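Local coordinates for protein Maltose/maltodextrin transport permease homologue (Bdellovibrio bacteriovorus HD100, PDB 6FFL) that probably binds maltose and maltodextrins and, as the binding domain fused to the transporter subunit MalF, delivers them for transport across the membrane, at residues T191-K194 against D195-F199; K323-P326 against L327-I330. All coordinates share one frame; numbering follows the deposited sequence. Where two conformers were deposited one is given.

Contact 1 of 2, residues T191-K194 against D195-F199; sequences TALK and DTFQF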
loop_
_atom_site.group_PDB
_atom_site.type_symbol
_atom_site.label_atom_id
_atom_site.label_comp_id
_atom_site.label_asym_id
_atom_site.label_seq_id
_atom_site.Cartn_x
_atom_site.Cartn_y
_atom_site.Cartn_z
ATOM N N THR A 191 6.129 5.236 23.595
ATOM C CA THR A 191 7.368 4.470 23.550
ATOM C C THR A 191 7.440 3.656 22.265
ATOM O O THR A 191 8.512 3.521 21.660
ATOM C CB THR A 191 7.471 3.559 24.777
ATOM O OG1 THR A 191 7.510 4.362 25.960
ATOM C CG2 THR A 191 8.726 2.719 24.710
ATOM N N ALA A 192 6.297 3.134 21.819
ATOM C CA ALA A 192 6.270 2.295 20.624
ATOM C C ALA A 192 6.807 3.042 19.407
ATOM O O ALA A 192 7.617 2.504 18.644
ATOM C CB ALA A 192 4.846 1.802 20.365
ATOM N N LEU A 193 6.367 4.287 19.203
ATOM C CA LEU A 193 6.883 5.017 18.046
ATOM C C LEU A 193 8.357 5.368 18.225
ATOM O O LEU A 193 9.144 5.252 17.278
ATOM C CB LEU A 193 6.054 6.277 17.783
ATOM C CG LEU A 193 6.488 7.033 16.524
ATOM C CD1 LEU A 193 6.367 6.161 15.249
ATOM C CD2 LEU A 193 5.708 8.348 16.375
ATOM N N LYS A 194 8.755 5.806 19.426
ATOM C CA LYS A 194 10.173 6.060 19.670
ATOM C C LYS A 194 11.002 4.814 19.375
ATOM O O LYS A 194 12.039 4.886 18.700
ATOM C CB LYS A 194 10.387 6.521 21.113
ATOM C CG LYS A 194 11.853 6.753 21.485
ATOM C CD LYS A 194 12.014 6.851 22.992
ATOM C CE LYS A 194 11.581 5.558 23.670
ATOM N NZ LYS A 194 12.745 4.734 24.093
ATOM N N ASP A 195 10.534 3.651 19.847
ATOM C CA ASP A 195 11.272 2.404 19.656
ATOM C C ASP A 195 11.332 2.017 18.180
ATOM O O ASP A 195 12.339 1.461 17.714
ATOM C CB ASP A 195 10.625 1.276 20.470
ATOM C CG ASP A 195 10.948 1.350 21.964
ATOM O OD1 ASP A 195 11.815 2.151 22.375
ATOM O OD2 ASP A 195 10.324 0.591 22.732
ATOM N N THR A 196 10.258 2.291 17.435
ATOM C CA THR A 196 10.254 2.049 15.993
ATOM C C THR A 196 11.290 2.915 15.291
ATOM O O THR A 196 12.061 2.433 14.451
ATOM C CB THR A 196 8.857 2.333 15.423
ATOM O OG1 THR A 196 7.914 1.411 15.988
ATOM C CG2 THR A 196 8.853 2.163 13.915
ATOM N N PHE A 197 11.288 4.214 15.598
ATOM C CA PHE A 197 12.321 5.108 15.093
ATOM C C PHE A 197 13.710 4.573 15.404
ATOM O O PHE A 197 14.599 4.582 14.542
ATOM C CB PHE A 197 12.168 6.502 15.707
ATOM C CG PHE A 197 10.999 7.287 15.181
ATOM C CD1 PHE A 197 10.299 6.873 14.057
ATOM C CD2 PHE A 197 10.585 8.440 15.836
ATOM C CE1 PHE A 197 9.231 7.615 13.572
ATOM C CE2 PHE A 197 9.506 9.186 15.365
ATOM C CZ PHE A 197 8.825 8.761 14.227
ATOM N N GLN A 198 13.923 4.110 16.641
ATOM C CA GLN A 198 15.263 3.670 17.017
ATOM C C GLN A 198 15.628 2.351 16.360
ATOM O O GLN A 198 16.804 2.135 16.035
ATOM C CB GLN A 198 15.393 3.568 18.540
ATOM C CG GLN A 198 14.969 4.841 19.264
ATOM C CD GLN A 198 15.214 4.815 20.768
ATOM O OE1 GLN A 198 15.928 5.667 21.304
ATOM N NE2 GLN A 198 14.617 3.843 21.455
ATOM N N PHE A 199 14.648 1.461 16.179
ATOM C CA PHE A 199 14.904 0.165 15.550
ATOM C C PHE A 199 15.450 0.349 14.144
ATOM O O PHE A 199 16.436 -0.291 13.756
ATOM C CB PHE A 199 13.610 -0.659 15.530
ATOM C CG PHE A 199 13.732 -1.979 14.814
ATOM C CD1 PHE A 199 14.506 -3.007 15.338
ATOM C CD2 PHE A 199 13.070 -2.183 13.615
ATOM C CE1 PHE A 199 14.610 -4.213 14.680
ATOM C CE2 PHE A 199 13.175 -3.391 12.949
ATOM C CZ PHE A 199 13.938 -4.400 13.479
HETATM O O HOH W 1 12.186 2.752 25.371
#
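The opening turns of helix 191-205 set Leu193 against Phe197 one turn further on, and this pair carries most of the apolar part of the contact. Leu193 comes over a face of the phenyl ring: its CG lies 4.0 Å from the Phe197 ring centroid and 23° off the ring normal, which is the geometry of a CH-pi contact. The methyl Leu193 CD1 adds a 3.6 Å approach to Phe197 CE1. On this same face, but displaced toward the rim near CG, sits Leu193 O, the carbonyl that takes the bond from Phe197 N at 2.9 Å and a nearly straight 178°. The pair is thus joined by a backbone bond and by side-chain contact. It follows the i to i+4 spacing of an alpha-helix in a two-lobed solute-binding fold. Phe197 also stacks on Tyr358 and touches Pro368 and Ala371 of helix 368-384, while the face of the helix bearing Ala192 and Thr196 packs on Ile171 and Phe174.

There Thr196 turns its hydroxyl back along the helix: OG1, beside its own backbone N, donates to Ala192 O at 2.9 Å. Since Thr196 N also donates to that oxygen, Ala192 O accepts two bonds, arriving from opposite faces of its carbonyl plane, and the buried hydroxyl is satisfied within the helix.

Polar contacts occupy another side, where a salt bridge joins adjacent residues. The Lys194 chain leaves anti to the backbone N and turns at chi3 (61°) and chi4, which brings NZ to Asp195 OD1 at 3.2 Å, nearly along the C-O axis of the carboxylate; the two side chains cross obliquely. Gln198 NE2 lies 3.4 Å from Lys194 NZ, but both are donors, so this is proximity without a bond.

Contact 2 of 2, residues K323-P326 against L327-I330; sequences KNNP and LLKI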
loop_
_atom_site.group_PDB
_atom_site.type_symbol
_atom_site.label_atom_id
_atom_site.label_comp_id
_atom_site.label_asym_id
_atom_site.label_seq_id
_atom_site.Cartn_x
_atom_site.Cartn_y
_atom_site.Cartn_z
ATOM N N LYS A 323 -6.814 -20.456 -6.535
ATOM C CA LYS A 323 -6.479 -21.626 -5.730
ATOM C C LYS A 323 -5.085 -22.154 -6.035
ATOM O O LYS A 323 -4.425 -22.692 -5.142
ATOM C CB LYS A 323 -7.509 -22.737 -5.954
ATOM C CG LYS A 323 -8.884 -22.475 -5.352
ATOM C CD LYS A 323 -9.826 -23.616 -5.698
ATOM C CE LYS A 323 -11.146 -23.506 -4.965
ATOM N NZ LYS A 323 -12.114 -24.523 -5.482
ATOM N N ASN A 324 -4.613 -22.003 -7.270
ATOM C CA ASN A 324 -3.322 -22.551 -7.679
ATOM C C ASN A 324 -2.169 -21.569 -7.526
ATOM O O ASN A 324 -1.041 -21.898 -7.904
ATOM C CB ASN A 324 -3.373 -23.019 -9.134
ATOM C CG ASN A 324 -4.256 -24.234 -9.320
ATOM O OD1 ASN A 324 -4.610 -24.906 -8.350
ATOM N ND2 ASN A 324 -4.617 -24.524 -10.569
ATOM N N ASN A 325 -2.422 -20.377 -7.018
ATOM C CA ASN A 325 -1.370 -19.389 -6.837
ATOM C C ASN A 325 -0.584 -19.751 -5.585
ATOM O O ASN A 325 -1.149 -19.737 -4.487
ATOM C CB ASN A 325 -2.008 -18.004 -6.729
ATOM C CG ASN A 325 -0.997 -16.880 -6.481
ATOM O OD1 ASN A 325 0.173 -17.108 -6.141
ATOM N ND2 ASN A 325 -1.464 -15.646 -6.649
ATOM N N PRO A 326 0.702 -20.095 -5.694
ATOM C CA PRO A 326 1.423 -20.597 -4.515
ATOM C C PRO A 326 1.698 -19.529 -3.462
ATOM O O PRO A 326 2.071 -19.879 -2.337
ATOM C CB PRO A 326 2.726 -21.151 -5.114
ATOM C CG PRO A 326 2.925 -20.375 -6.375
ATOM C CD PRO A 326 1.541 -20.101 -6.909
ATOM N N LEU A 327 1.517 -18.249 -3.778
ATOM C CA LEU A 327 1.738 -17.202 -2.796
ATOM C C LEU A 327 0.545 -16.989 -1.874
ATOM O O LEU A 327 0.709 -16.419 -0.791
ATOM C CB LEU A 327 2.041 -15.872 -3.498
ATOM C CG LEU A 327 3.318 -15.775 -4.334
ATOM C CD1 LEU A 327 3.379 -14.418 -5.019
ATOM C CD2 LEU A 327 4.565 -16.014 -3.484
ATOM N N LEU A 328 -0.662 -17.389 -2.279
ATOM C CA LEU A 328 -1.803 -16.825 -1.563
ATOM C C LEU A 328 -1.986 -17.458 -0.180
ATOM O O LEU A 328 -2.460 -16.782 0.738
ATOM C CB LEU A 328 -3.067 -16.912 -2.433
ATOM C CG LEU A 328 -3.109 -15.992 -3.686
ATOM C CD1 LEU A 328 -4.419 -16.146 -4.434
ATOM C CD2 LEU A 328 -2.845 -14.459 -3.447
ATOM N N LYS A 329 -1.544 -18.701 0.026
ATOM C CA LYS A 329 -1.664 -19.288 1.358
ATOM C C LYS A 329 -0.749 -18.603 2.372
ATOM O O LYS A 329 -1.190 -18.258 3.477
ATOM C CB LYS A 329 -1.403 -20.797 1.293
ATOM C CG LYS A 329 -2.049 -21.597 2.429
ATOM C CD LYS A 329 -3.571 -21.346 2.567
ATOM C CE LYS A 329 -4.304 -21.130 1.230
ATOM N NZ LYS A 329 -5.525 -20.284 1.411
ATOM N N ILE A 330 0.518 -18.371 2.017
ATOM C CA ILE A 330 1.402 -17.630 2.916
ATOM C C ILE A 330 0.941 -16.186 3.046
ATOM O O ILE A 330 1.019 -15.590 4.124
ATOM C CB ILE A 330 2.866 -17.718 2.437
ATOM C CG1 ILE A 330 3.354 -19.169 2.497
ATOM C CG2 ILE A 330 3.765 -16.831 3.296
ATOM C CD1 ILE A 330 4.840 -19.335 2.213
HETATM O O HOH W 2 1.349 -19.639 0.085
#
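Asn325 reaches forward to Leu327 and Leu328 with both halves of its side-chain amide. Its CG is anti to the backbone N (chi1 178°), a torsion that carries the group past its own carbonyl carbon and over the backbone that follows. The oxygen makes the polar half of the contact: Leu327 N donates to Asn325 OD1 over 2.9 Å with an N-H...O angle of 158°. The donor stands well above the amide plane, 39° out of it, so the bond does not follow a lone-pair direction even though its hydrogen is well aimed. Leu327 CB passes 3.5 Å from Asn325 OD1.

Leu328 covers a face of the amide, its side chain crossing that of Asn325 at about a right angle. The branch carbon Leu328 CG lies over this flat face, nearer the nitrogen end, at 3.4 Å from Asn325 ND2. Further back along the asparagine, Asn325 CB lies 3.8 Å from Leu328 CD1. A weak hydrogen bond from Asn325 ND2 to Gly308 O is consistent with the amide being oriented with OD1 toward Leu327 N.

Together the bonds define a capping turn at the approach to helix 328-335. The OD1 bond to the second residue on is an Asx turn, and Asn325 to Leu328 form a type I beta turn, closed by a longer 3.3 Å bond from Leu328 N to Asn325 O. Pro326 occupies the first corner, where its ring-restricted phi suits this turn type. Its carbonyl is linked to Ile330 N by a water whose two bonds are both suspiciously short, so the bridge is doubtful in detail. Leu327 packs on Trp238 and Gln242 of helix 238-243 and on Ile250 of strand 248-251.

In the fold
The two contacts lie in separate parts of the chain, with centres about 33 Å apart and nearest atoms about 19 Å apart. Contact 1 is partly buried within helix 191-205, and its Phe197 side chain is about 11 Å from a bound glucose unit; contact 2 is a surface turn joining helix 320-323 to helix 328-335. Their chemistry follows from this. In contact 1 regular helical bonding is supplemented by aromatic packing inward and an ion pair on the more exposed side. In contact 2, at the turn leading into helix 328-335, an uncharged amide supplies a capping acceptor to the backbone, and leucines provide the apolar contacts.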